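Local structure of rRNA adenine N-6-methyltransferase (Saccharopolyspora erythraea, 6NVM) at residues E81-L84 with T85-L88; S97-D101 with P102-K106; Y257-R260 with R261-A265; W285-L288 with F289-L292. The protein dimethylates N6 of a specific adenosine in 23S rRNA with S-adenosylmethionine as methyl donor, lowering ribosome affinity for macrolide, lincosamide and streptogramin B antibiotics. All coordinates share one frame; numbering follows the deposited sequence.

Interactions 1 and 2 belong to the Rossmann-like methyltransferase domain and follow each other in the chain; helix 83-89 and strand 94-98 bring them into packing contact. Interactions 3 and 4 lie across the centre of the chain, on helices 259-269 and 282-292, which pack together and are bridged by Arg261 NH1 and the carbonyl of Leu292. Interactions 1 and 4 are partly buried and pair leucines one turn apart; interactions 2 and 3 are surface contacts. Interactions 1, 2 and 3 all sit at helix starts, with Gly82, Asp101 and Pro258 at the N-cap, but only Asp101 caps through its side chain. In interaction 3 Arg261 packs on Pro258 and Tyr257, and Val262 on Tyr257.

Interaction 1 (E81-L84 with T85-L88); sequences EGLL and TREL
The first turn of helix 83-89 is closed by three successive i to i+4 backbone bonds, Arg86 N to Gly82 O, Glu87 N to Leu83 O and Leu88 N to Leu84 O, the last at 2.9 Å. Gly82 is the N-cap residue, and its positive phi of 89° would press a CB against the preceding carbonyl. Leu84 and Leu88 meet at an oblique crossing, CD1 of Leu84 lying 3.9 Å from CG of Leu88. Leu84 CG stands anti to its own N (chi1 172°), which places CG beside the carbonyl carbon, where CD1 can meet Leu88. Helix 83-89 is the crossover of the beta-alpha-beta unit formed with strands 73-77 and 94-98, and both leucines rest on Glu76 of the first strand. Thr85 OG1 is hydrogen-bonded to Glu76 OE1. At the helix start, the extended Arg86 side chain runs back past Gly82, its CG 3.3 Å from Gly82 O. Its NH2 donates to a water 3.0 Å away, which lies in the guanidinium plane and in turn donates to Glu81 O at 2.7 Å. On another flank, Leu83 CD1 approaches Glu87 OE2 to 3.9 Å, and both side chains touch helix 56-65.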
loop_
_atom_site.group_PDB
_atom_site.type_symbol
_atom_site.label_atom_id
_atom_site.label_comp_id
_atom_site.label_asym_id
_atom_site.label_seq_id
_atom_site.Cartn_x
_atom_site.Cartn_y
_atom_site.Cartn_z
ATOM N N GLU A 81 6.754 -10.828 18.053
ATOM C CA GLU A 81 6.442 -11.837 19.062
ATOM C C GLU A 81 5.565 -12.963 18.530
ATOM O O GLU A 81 5.481 -14.019 19.167
ATOM C CB GLU A 81 5.746 -11.185 20.262
ATOM C CG GLU A 81 6.532 -10.049 20.906
ATOM C CD GLU A 81 7.783 -10.526 21.615
ATOM O OE1 GLU A 81 7.988 -11.754 21.710
ATOM O OE2 GLU A 81 8.563 -9.669 22.080
ATOM N N GLY A 82 4.895 -12.761 17.401
ATOM C CA GLY A 82 4.121 -13.812 16.780
ATOM C C GLY A 82 2.675 -13.932 17.223
ATOM O O GLY A 82 1.999 -14.871 16.792
ATOM N N LEU A 83 2.170 -13.026 18.064
ATOM C CA LEU A 83 0.752 -13.077 18.406
ATOM C C LEU A 83 -0.107 -12.792 17.180
ATOM O O LEU A 83 -1.084 -13.501 16.912
ATOM C CB LEU A 83 0.431 -12.092 19.530
ATOM C CG LEU A 83 -1.055 -11.964 19.885
ATOM C CD1 LEU A 83 -1.691 -13.312 20.245
ATOM C CD2 LEU A 83 -1.242 -10.970 21.019
ATOM N N LEU A 84 0.251 -11.763 16.410
ATOM C CA LEU A 84 -0.455 -11.519 15.159
ATOM C C LEU A 84 -0.390 -12.743 14.255
ATOM O O LEU A 84 -1.379 -13.096 13.601
ATOM C CB LEU A 84 0.131 -10.294 14.456
ATOM C CG LEU A 84 -0.377 -10.011 13.040
ATOM C CD1 LEU A 84 -1.885 -9.859 13.029
ATOM C CD2 LEU A 84 0.306 -8.769 12.471
ATOM N N THR A 85 0.770 -13.401 14.198
ATOM C CA THR A 85 0.907 -14.580 13.347
ATOM C C THR A 85 -0.136 -15.637 13.700
ATOM O O THR A 85 -0.708 -16.279 12.811
ATOM C CB THR A 85 2.316 -15.161 13.485
ATOM O OG1 THR A 85 3.281 -14.100 13.476
ATOM C CG2 THR A 85 2.603 -16.125 12.347
ATOM N N ARG A 86 -0.388 -15.834 14.993
ATOM C CA ARG A 86 -1.399 -16.801 15.424
ATOM C C ARG A 86 -2.782 -16.418 14.912
ATOM O O ARG A 86 -3.551 -17.275 14.454
ATOM C CB ARG A 86 -1.423 -16.889 16.948
ATOM C CG ARG A 86 -0.115 -17.333 17.600
ATOM C CD ARG A 86 -0.171 -17.130 19.116
ATOM N NE ARG A 86 1.150 -17.200 19.744
ATOM C CZ ARG A 86 1.652 -18.265 20.357
ATOM N NH1 ARG A 86 0.951 -19.390 20.459
ATOM N NH2 ARG A 86 2.865 -18.201 20.891
ATOM N N GLU A 87 -3.119 -15.131 14.985
ATOM C CA GLU A 87 -4.447 -14.702 14.569
ATOM C C GLU A 87 -4.610 -14.753 13.056
ATOM O O GLU A 87 -5.709 -15.038 12.565
ATOM C CB GLU A 87 -4.726 -13.312 15.133
ATOM C CG GLU A 87 -4.665 -13.351 16.660
ATOM C CD GLU A 87 -5.275 -12.150 17.339
ATOM O OE1 GLU A 87 -6.057 -11.420 16.688
ATOM O OE2 GLU A 87 -4.967 -11.947 18.538
ATOM N N LEU A 88 -3.533 -14.517 12.303
ATOM C CA LEU A 88 -3.581 -14.724 10.863
ATOM C C LEU A 88 -3.768 -16.196 10.522
ATOM O O LEU A 88 -4.540 -16.537 9.616
ATOM C CB LEU A 88 -2.302 -14.206 10.213
ATOM C CG LEU A 88 -1.951 -12.743 10.443
ATOM C CD1 LEU A 88 -0.564 -12.455 9.888
ATOM C CD2 LEU A 88 -2.995 -11.845 9.811
HETATM O O HOH W 1 3.464 -15.279 20.430
#

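Interaction 2 (S97-D101 with P102-K106); sequences SYEID and PRLAK
The turn between strand 94-98 and helix 102-111 belongs to a Rossmann-like beta-alpha-beta unit and carries Glu99, predicted to bind S-adenosylmethionine. Asp101 is the N-cap of the helix: its OD1 accepts from Leu104 N at 3.1 Å, with an N-H...O angle of 167°. The donor reaches OD1 on its anti side, 21° out of the carboxylate plane. A chi1 of -174° carries the carboxylate of Asp101 beside its own carbonyl carbon and over the first helical amides. The same OD1 accepts a hydrogen bond from a water at 3.1 Å, and that water accepts from Arg103 NH2, linking the cap to the poorly ordered Arg103. The backbone closes the turn beneath this cap, Ala105 N donating to Asp101 O at 2.8 Å. Glu99 is bent at chi2, and the anti lone pair of its OE2 accepts from Asp101 N at 2.8 Å, tying it to the capping residue. Glu99 CG lies against the helix, 3.7 Å from Leu104 CB. Asn122, beyond strand 118-121, donates to Glu99 O and touches Pro102 and Ala105, while backbone hydrogen bonds of Ser97 to Glu119 and Val121, and of Tyr98 to Glu76, set strand 94-98 between strands 118-121 and 73-77.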
loop_
_atom_site.group_PDB
_atom_site.type_symbol
_atom_site.label_atom_id
_atom_site.label_comp_id
_atom_site.label_asym_id
_atom_site.label_seq_id
_atom_site.Cartn_x
_atom_site.Cartn_y
_atom_site.Cartn_z
ATOM N N SER A 97 6.063 -16.675 7.606
ATOM C CA SER A 97 6.495 -15.536 8.406
ATOM C C SER A 97 8.008 -15.389 8.292
ATOM O O SER A 97 8.750 -16.319 8.625
ATOM C CB SER A 97 6.076 -15.735 9.864
ATOM O OG SER A 97 6.433 -14.630 10.660
ATOM N N TYR A 98 8.461 -14.220 7.842
ATOM C CA TYR A 98 9.872 -13.970 7.602
ATOM C C TYR A 98 10.525 -13.297 8.801
ATOM O O TYR A 98 10.063 -12.250 9.267
ATOM C CB TYR A 98 10.049 -13.108 6.350
ATOM C CG TYR A 98 9.809 -13.903 5.094
ATOM C CD1 TYR A 98 8.516 -14.200 4.675
ATOM C CD2 TYR A 98 10.871 -14.392 4.346
ATOM C CE1 TYR A 98 8.292 -14.950 3.541
ATOM C CE2 TYR A 98 10.654 -15.146 3.206
ATOM C CZ TYR A 98 9.364 -15.417 2.810
ATOM O OH TYR A 98 9.130 -16.160 1.679
ATOM N N GLU A 99 11.613 -13.891 9.284
ATOM C CA GLU A 99 12.412 -13.312 10.357
ATOM C C GLU A 99 13.875 -13.365 9.943
ATOM O O GLU A 99 14.437 -14.451 9.782
ATOM C CB GLU A 99 12.183 -14.058 11.672
ATOM C CG GLU A 99 13.117 -13.636 12.792
ATOM C CD GLU A 99 13.166 -12.133 12.951
ATOM O OE1 GLU A 99 12.101 -11.530 13.210
ATOM O OE2 GLU A 99 14.259 -11.551 12.799
ATOM N N ILE A 100 14.491 -12.192 9.769
ATOM C CA ILE A 100 15.839 -12.150 9.214
ATOM C C ILE A 100 16.882 -12.611 10.229
ATOM O O ILE A 100 17.939 -13.127 9.844
ATOM C CB ILE A 100 16.148 -10.730 8.698
ATOM C CG1 ILE A 100 17.398 -10.742 7.820
ATOM C CG2 ILE A 100 16.317 -9.763 9.863
ATOM C CD1 ILE A 100 17.655 -9.424 7.092
ATOM N N ASP A 101 16.623 -12.433 11.526
ATOM C CA ASP A 101 17.614 -12.766 12.555
ATOM C C ASP A 101 17.566 -14.260 12.871
ATOM O O ASP A 101 16.513 -14.763 13.285
ATOM C CB ASP A 101 17.363 -11.952 13.820
ATOM C CG ASP A 101 18.447 -12.150 14.870
ATOM O OD1 ASP A 101 18.473 -13.210 15.523
ATOM O OD2 ASP A 101 19.294 -11.247 15.027
ATOM N N PRO A 102 18.668 -15.001 12.709
ATOM C CA PRO A 102 18.585 -16.463 12.891
ATOM C C PRO A 102 18.164 -16.889 14.286
ATOM O O PRO A 102 17.411 -17.860 14.424
ATOM C CB PRO A 102 20.006 -16.943 12.549
ATOM C CG PRO A 102 20.867 -15.734 12.676
ATOM C CD PRO A 102 20.019 -14.568 12.317
ATOM N N ARG A 103 18.639 -16.211 15.334
ATOM C CA ARG A 103 18.243 -16.588 16.688
ATOM C C ARG A 103 16.760 -16.330 16.916
ATOM O O ARG A 103 16.054 -17.173 17.489
ATOM C CB ARG A 103 19.078 -15.825 17.715
ATOM C CG ARG A 103 18.806 -16.233 19.155
ATOM C CD ARG A 103 19.562 -15.359 20.145
ATOM N NE ARG A 103 19.131 -13.964 20.088
ATOM C CZ ARG A 103 18.061 -13.477 20.711
ATOM N NH1 ARG A 103 17.292 -14.268 21.448
ATOM N NH2 ARG A 103 17.755 -12.192 20.593
ATOM N N LEU A 104 16.273 -15.168 16.484
ATOM C CA LEU A 104 14.853 -14.868 16.614
ATOM C C LEU A 104 14.008 -15.803 15.766
ATOM O O LEU A 104 12.899 -16.164 16.171
ATOM C CB LEU A 104 14.585 -13.414 16.227
ATOM C CG LEU A 104 15.274 -12.371 17.119
ATOM C CD1 LEU A 104 14.974 -10.956 16.625
ATOM C CD2 LEU A 104 14.849 -12.534 18.583
ATOM N N ALA A 105 14.507 -16.201 14.591
ATOM C CA ALA A 105 13.747 -17.111 13.742
ATOM C C ALA A 105 13.532 -18.445 14.440
ATOM O O ALA A 105 12.423 -18.987 14.439
ATOM C CB ALA A 105 14.459 -17.314 12.403
ATOM N N LYS A 106 14.590 -18.985 15.051
ATOM C CA LYS A 106 14.485 -20.269 15.739
ATOM C C LYS A 106 13.515 -20.199 16.915
ATOM O O LYS A 106 12.684 -21.095 17.097
ATOM C CB LYS A 106 15.867 -20.724 16.213
ATOM C CG LYS A 106 16.770 -21.219 15.092
ATOM C CD LYS A 106 18.081 -21.774 15.631
ATOM C CE LYS A 106 19.144 -20.694 15.758
ATOM N NZ LYS A 106 19.659 -20.256 14.428
HETATM O O HOH W 2 19.119 -11.872 18.271
#

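Interaction 3 (Y257-R260 with R261-A265); sequences YPRR and RVEAA
Arg261, with CG anti to its N (chi1 -168°) and a bend at chi3 of -57°, sends its guanidinium back over Pro258 and up to the Tyr257 ring. These residues form the start of helix 259-269, with Pro258 at the N-cap. CD of Pro258 lies over the centre of one guanidinium face, 4.1 Å from Arg261 CZ. Arg261 NH1 meets the ring of Tyr257 at its edge and in its plane, 3.9 Å from CD2; ring and guanidinium are turned 59° apart. This is edge packing and not a cation-pi stack, and NH1 donates to the carbonyl of Leu292 on helix 282-292.

Three backbone bonds shape the first turn, Val262 N to Pro258 O, Glu263 N to Arg259 O and Ala264 N to Arg260 O. At the exposed flank Arg259 and Glu263, the latter in the conformer given, run side by side in the same direction, but Arg259 NH1 and Glu263 OE1 stay 4.2 Å apart, beyond salt-bridge range. Val262 faces Gln250, Leu253 and Leu254 of helix 249-254, so the start of helix 259-269 is held between two neighbouring helices. The same valine meets the start of the turn through CG2, which lies 3.6 Å from Tyr257 CB and 3.2 Å from Pro258 O.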
loop_
_atom_site.group_PDB
_atom_site.type_symbol
_atom_site.label_atom_id
_atom_site.label_comp_id
_atom_site.label_asym_id
_atom_site.label_seq_id
_atom_site.Cartn_x
_atom_site.Cartn_y
_atom_site.Cartn_z
ATOM N N TYR A 257 -0.814 18.514 -24.740
ATOM C CA TYR A 257 -2.175 18.493 -25.248
ATOM C C TYR A 257 -2.589 19.870 -25.761
ATOM O O TYR A 257 -2.070 20.887 -25.295
ATOM C CB TYR A 257 -3.158 18.049 -24.160
ATOM C CG TYR A 257 -2.977 16.623 -23.704
ATOM C CD1 TYR A 257 -2.239 16.325 -22.568
ATOM C CD2 TYR A 257 -3.551 15.573 -24.405
ATOM C CE1 TYR A 257 -2.079 15.016 -22.141
ATOM C CE2 TYR A 257 -3.397 14.269 -23.991
ATOM C CZ TYR A 257 -2.660 13.994 -22.859
ATOM O OH TYR A 257 -2.512 12.690 -22.446
ATOM N N PRO A 258 -3.538 19.935 -26.696
ATOM C CA PRO A 258 -3.989 21.240 -27.195
ATOM C C PRO A 258 -4.746 22.024 -26.134
ATOM O O PRO A 258 -5.408 21.457 -25.260
ATOM C CB PRO A 258 -4.908 20.878 -28.370
ATOM C CG PRO A 258 -4.625 19.446 -28.677
ATOM C CD PRO A 258 -4.206 18.825 -27.392
ATOM N N ARG A 259 -4.661 23.352 -26.241
ATOM C CA ARG A 259 -5.260 24.227 -25.237
ATOM C C ARG A 259 -6.749 23.945 -25.065
ATOM O O ARG A 259 -7.240 23.821 -23.937
ATOM C CB ARG A 259 -5.037 25.689 -25.623
ATOM C CG ARG A 259 -5.571 26.681 -24.600
ATOM C CD ARG A 259 -5.304 28.119 -25.015
ATOM N NE ARG A 259 -5.933 28.444 -26.293
ATOM C CZ ARG A 259 -7.214 28.771 -26.442
ATOM N NH1 ARG A 259 -8.024 28.820 -25.391
ATOM N NH2 ARG A 259 -7.688 29.048 -27.649
ATOM N N ARG A 260 -7.489 23.860 -26.173
ATOM C CA ARG A 260 -8.931 23.650 -26.087
ATOM C C ARG A 260 -9.256 22.385 -25.304
ATOM O O ARG A 260 -10.185 22.368 -24.489
ATOM C CB ARG A 260 -9.542 23.575 -27.488
ATOM C CG ARG A 260 -9.443 24.860 -28.302
ATOM C CD ARG A 260 -10.349 25.948 -27.751
ATOM N NE ARG A 260 -10.217 27.200 -28.498
ATOM C CZ ARG A 260 -11.044 27.611 -29.457
ATOM N NH1 ARG A 260 -12.094 26.882 -29.812
ATOM N NH2 ARG A 260 -10.818 28.769 -30.064
ATOM N N ARG A 261 -8.500 21.313 -25.542
ATOM C CA ARG A 261 -8.773 20.051 -24.864
ATOM C C ARG A 261 -8.346 20.101 -23.405
ATOM O O ARG A 261 -8.986 19.473 -22.555
ATOM C CB ARG A 261 -8.067 18.903 -25.582
ATOM C CG ARG A 261 -8.529 17.529 -25.131
ATOM C CD ARG A 261 -7.664 16.431 -25.716
ATOM N NE ARG A 261 -7.630 16.473 -27.173
ATOM C CZ ARG A 261 -6.845 15.705 -27.923
ATOM N NH1 ARG A 261 -6.023 14.833 -27.355
ATOM N NH2 ARG A 261 -6.880 15.812 -29.244
ATOM N N VAL A 262 -7.270 20.830 -23.099
ATOM C CA VAL A 262 -6.813 20.961 -21.718
ATOM C C VAL A 262 -7.864 21.677 -20.879
ATOM O O VAL A 262 -8.201 21.249 -19.770
ATOM C CB VAL A 262 -5.459 21.693 -21.673
ATOM C CG1 VAL A 262 -5.103 22.105 -20.242
ATOM C CG2 VAL A 262 -4.366 20.812 -22.255
ATOM N N GLU A 263 -8.384 22.796 -21.391
ATOM C CA GLU A 263 -9.418 23.527 -20.666
ATOM C C GLU A 263 -10.646 22.656 -20.448
ATOM O O GLU A 263 -11.203 22.620 -19.344
ATOM C CB GLU A 263 -9.791 24.809 -21.421
ATOM C CG GLU A 263 -10.913 25.610 -20.750
ATOM C CD GLU A 263 -11.176 26.960 -21.400
ATOM O OE1 GLU A 263 -10.404 27.354 -22.300
ATOM O OE2 GLU A 263 -12.157 27.629 -21.004
ATOM N N ALA A 264 -11.073 21.932 -21.484
ATOM C CA ALA A 264 -12.240 21.065 -21.350
ATOM C C ALA A 264 -11.994 19.960 -20.327
ATOM O O ALA A 264 -12.910 19.573 -19.588
ATOM C CB ALA A 264 -12.602 20.459 -22.707
ATOM N N ALA A 265 -10.767 19.433 -20.280
ATOM C CA ALA A 265 -10.457 18.329 -19.373
ATOM C C ALA A 265 -10.409 18.799 -17.926
ATOM O O ALA A 265 -10.938 18.134 -17.029
ATOM C CB ALA A 265 -9.129 17.687 -19.767
#

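Interaction 4 (W285-L288 with F289-L292); sequences WLRL and FERL
Leu288 and Leu292 form an i to i+4 apolar contact within helix 282-292, the last helix modelled, where it packs among helices 228-243, 249-254 and 259-269 and away from the cofactor site. The two side chains lie alongside each other and point the same way, with Leu288 CG 4.1 Å from Leu292 CD1. Their first torsions differ: CG of Leu288 is anti to its N (chi1 -172°), whereas CG of Leu292 sits beside its N (chi1 -75°), which turns it back toward the preceding turn and within 3.3 Å of Leu288 O. Both leucines also touch Ala265 and Leu253, so the pair lies against both helices 259-269 and 249-254.

Beneath the side chains runs an unbroken set of i to i+4 bonds. Phe289 N donates to Trp285 O at 3.0 Å, Glu290 N to Leu286 O at 2.9 Å, Arg291 N to Arg287 O and Leu292 N to Leu288 O. Trp285 and Phe289, buried one turn apart, do not touch each other through their rings; both instead pack on Met237 of helix 228-243. On the more polar flank, Arg287 and Glu290 are too far apart to pair, their NE and OE1 6.3 Å distant. Arg287 reaches the carbonyls of His268 and Ala269, and Glu290 OE1 bonds to His268 NE2. The helix thus divides its chemistry: Trp285, Leu288, Phe289 and Leu292 pack on neighbouring helices, while Arg287 and Glu290 bond to the end of helix 259-269 and not to each other.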
loop_
_atom_site.group_PDB
_atom_site.type_symbol
_atom_site.label_atom_id
_atom_site.label_comp_id
_atom_site.label_asym_id
_atom_site.label_seq_id
_atom_site.Cartn_x
_atom_site.Cartn_y
_atom_site.Cartn_z
ATOM N N TRP A 285 -8.004 12.850 -11.268
ATOM C CA TRP A 285 -7.014 12.445 -12.260
ATOM C C TRP A 285 -7.631 11.544 -13.324
ATOM O O TRP A 285 -7.324 11.674 -14.515
ATOM C CB TRP A 285 -5.849 11.728 -11.579
ATOM C CG TRP A 285 -4.910 12.619 -10.818
ATOM C CD1 TRP A 285 -4.725 12.647 -9.467
ATOM C CD2 TRP A 285 -4.008 13.589 -11.366
ATOM N NE1 TRP A 285 -3.770 13.576 -9.139
ATOM C CE2 TRP A 285 -3.315 14.170 -10.287
ATOM C CE3 TRP A 285 -3.727 14.027 -12.662
ATOM C CZ2 TRP A 285 -2.361 15.171 -10.463
ATOM C CZ3 TRP A 285 -2.773 15.020 -12.836
ATOM C CH2 TRP A 285 -2.105 15.579 -11.740
ATOM N N LEU A 286 -8.496 10.613 -12.911
ATOM C CA LEU A 286 -9.151 9.728 -13.872
ATOM C C LEU A 286 -10.048 10.513 -14.824
ATOM O O LEU A 286 -10.045 10.279 -16.038
ATOM C CB LEU A 286 -9.971 8.671 -13.137
ATOM C CG LEU A 286 -9.208 7.637 -12.318
ATOM C CD1 LEU A 286 -10.197 6.789 -11.509
ATOM C CD2 LEU A 286 -8.377 6.778 -13.238
ATOM N N ARG A 287 -10.843 11.436 -14.286
ATOM C CA ARG A 287 -11.703 12.254 -15.136
ATOM C C ARG A 287 -10.878 13.136 -16.065
ATOM O O ARG A 287 -11.217 13.300 -17.242
ATOM C CB ARG A 287 -12.630 13.111 -14.273
ATOM C CG ARG A 287 -13.805 12.342 -13.667
ATOM C CD ARG A 287 -15.002 13.265 -13.426
ATOM N NE ARG A 287 -14.666 14.362 -12.522
ATOM C CZ ARG A 287 -14.670 14.269 -11.197
ATOM N NH1 ARG A 287 -14.997 13.126 -10.606
ATOM N NH2 ARG A 287 -14.346 15.320 -10.459
ATOM N N LEU A 288 -9.795 13.716 -15.548
ATOM C CA LEU A 288 -8.910 14.524 -16.380
ATOM C C LEU A 288 -8.399 13.715 -17.565
ATOM O O LEU A 288 -8.416 14.184 -18.710
ATOM C CB LEU A 288 -7.747 15.048 -15.534
ATOM C CG LEU A 288 -6.797 16.078 -16.150
ATOM C CD1 LEU A 288 -7.505 17.418 -16.325
ATOM C CD2 LEU A 288 -5.549 16.231 -15.279
ATOM N N PHE A 289 -7.938 12.488 -17.305
ATOM C CA PHE A 289 -7.404 11.655 -18.377
ATOM C C PHE A 289 -8.501 11.252 -19.348
ATOM O O PHE A 289 -8.291 11.244 -20.565
ATOM C CB PHE A 289 -6.727 10.411 -17.799
ATOM C CG PHE A 289 -6.260 9.450 -18.856
ATOM C CD1 PHE A 289 -5.172 9.760 -19.653
ATOM C CD2 PHE A 289 -6.924 8.252 -19.071
ATOM C CE1 PHE A 289 -4.747 8.893 -20.638
ATOM C CE2 PHE A 289 -6.502 7.377 -20.057
ATOM C CZ PHE A 289 -5.414 7.700 -20.843
ATOM N N GLU A 290 -9.677 10.909 -18.821
ATOM C CA GLU A 290 -10.804 10.526 -19.661
ATOM C C GLU A 290 -11.049 11.557 -20.754
ATOM O O GLU A 290 -11.159 11.218 -21.934
ATOM C CB GLU A 290 -12.041 10.355 -18.782
ATOM C CG GLU A 290 -13.312 9.975 -19.516
ATOM C CD GLU A 290 -14.495 9.830 -18.568
ATOM O OE1 GLU A 290 -14.642 10.676 -17.650
ATOM O OE2 GLU A 290 -15.266 8.862 -18.734
ATOM N N ARG A 291 -11.137 12.833 -20.373
ATOM C CA ARG A 291 -11.417 13.869 -21.360
ATOM C C ARG A 291 -10.204 14.138 -22.240
ATOM O O ARG A 291 -10.345 14.373 -23.446
ATOM C CB ARG A 291 -11.872 15.154 -20.664
ATOM C CG ARG A 291 -12.237 16.286 -21.625
ATOM C CD ARG A 291 -13.330 15.870 -22.616
ATOM N NE ARG A 291 -13.653 16.944 -23.552
ATOM C CZ ARG A 291 -12.964 17.211 -24.659
ATOM N NH1 ARG A 291 -11.902 16.481 -24.982
ATOM N NH2 ARG A 291 -13.336 18.212 -25.446
ATOM N N LEU A 292 -9.001 14.114 -21.662
ATOM C CA LEU A 292 -7.813 14.358 -22.472
ATOM C C LEU A 292 -7.602 13.265 -23.506
ATOM O O LEU A 292 -7.103 13.540 -24.602
ATOM C CB LEU A 292 -6.574 14.470 -21.590
ATOM C CG LEU A 292 -6.422 15.776 -20.812
ATOM C CD1 LEU A 292 -5.195 15.695 -19.954
ATOM C CD2 LEU A 292 -6.333 16.975 -21.750
#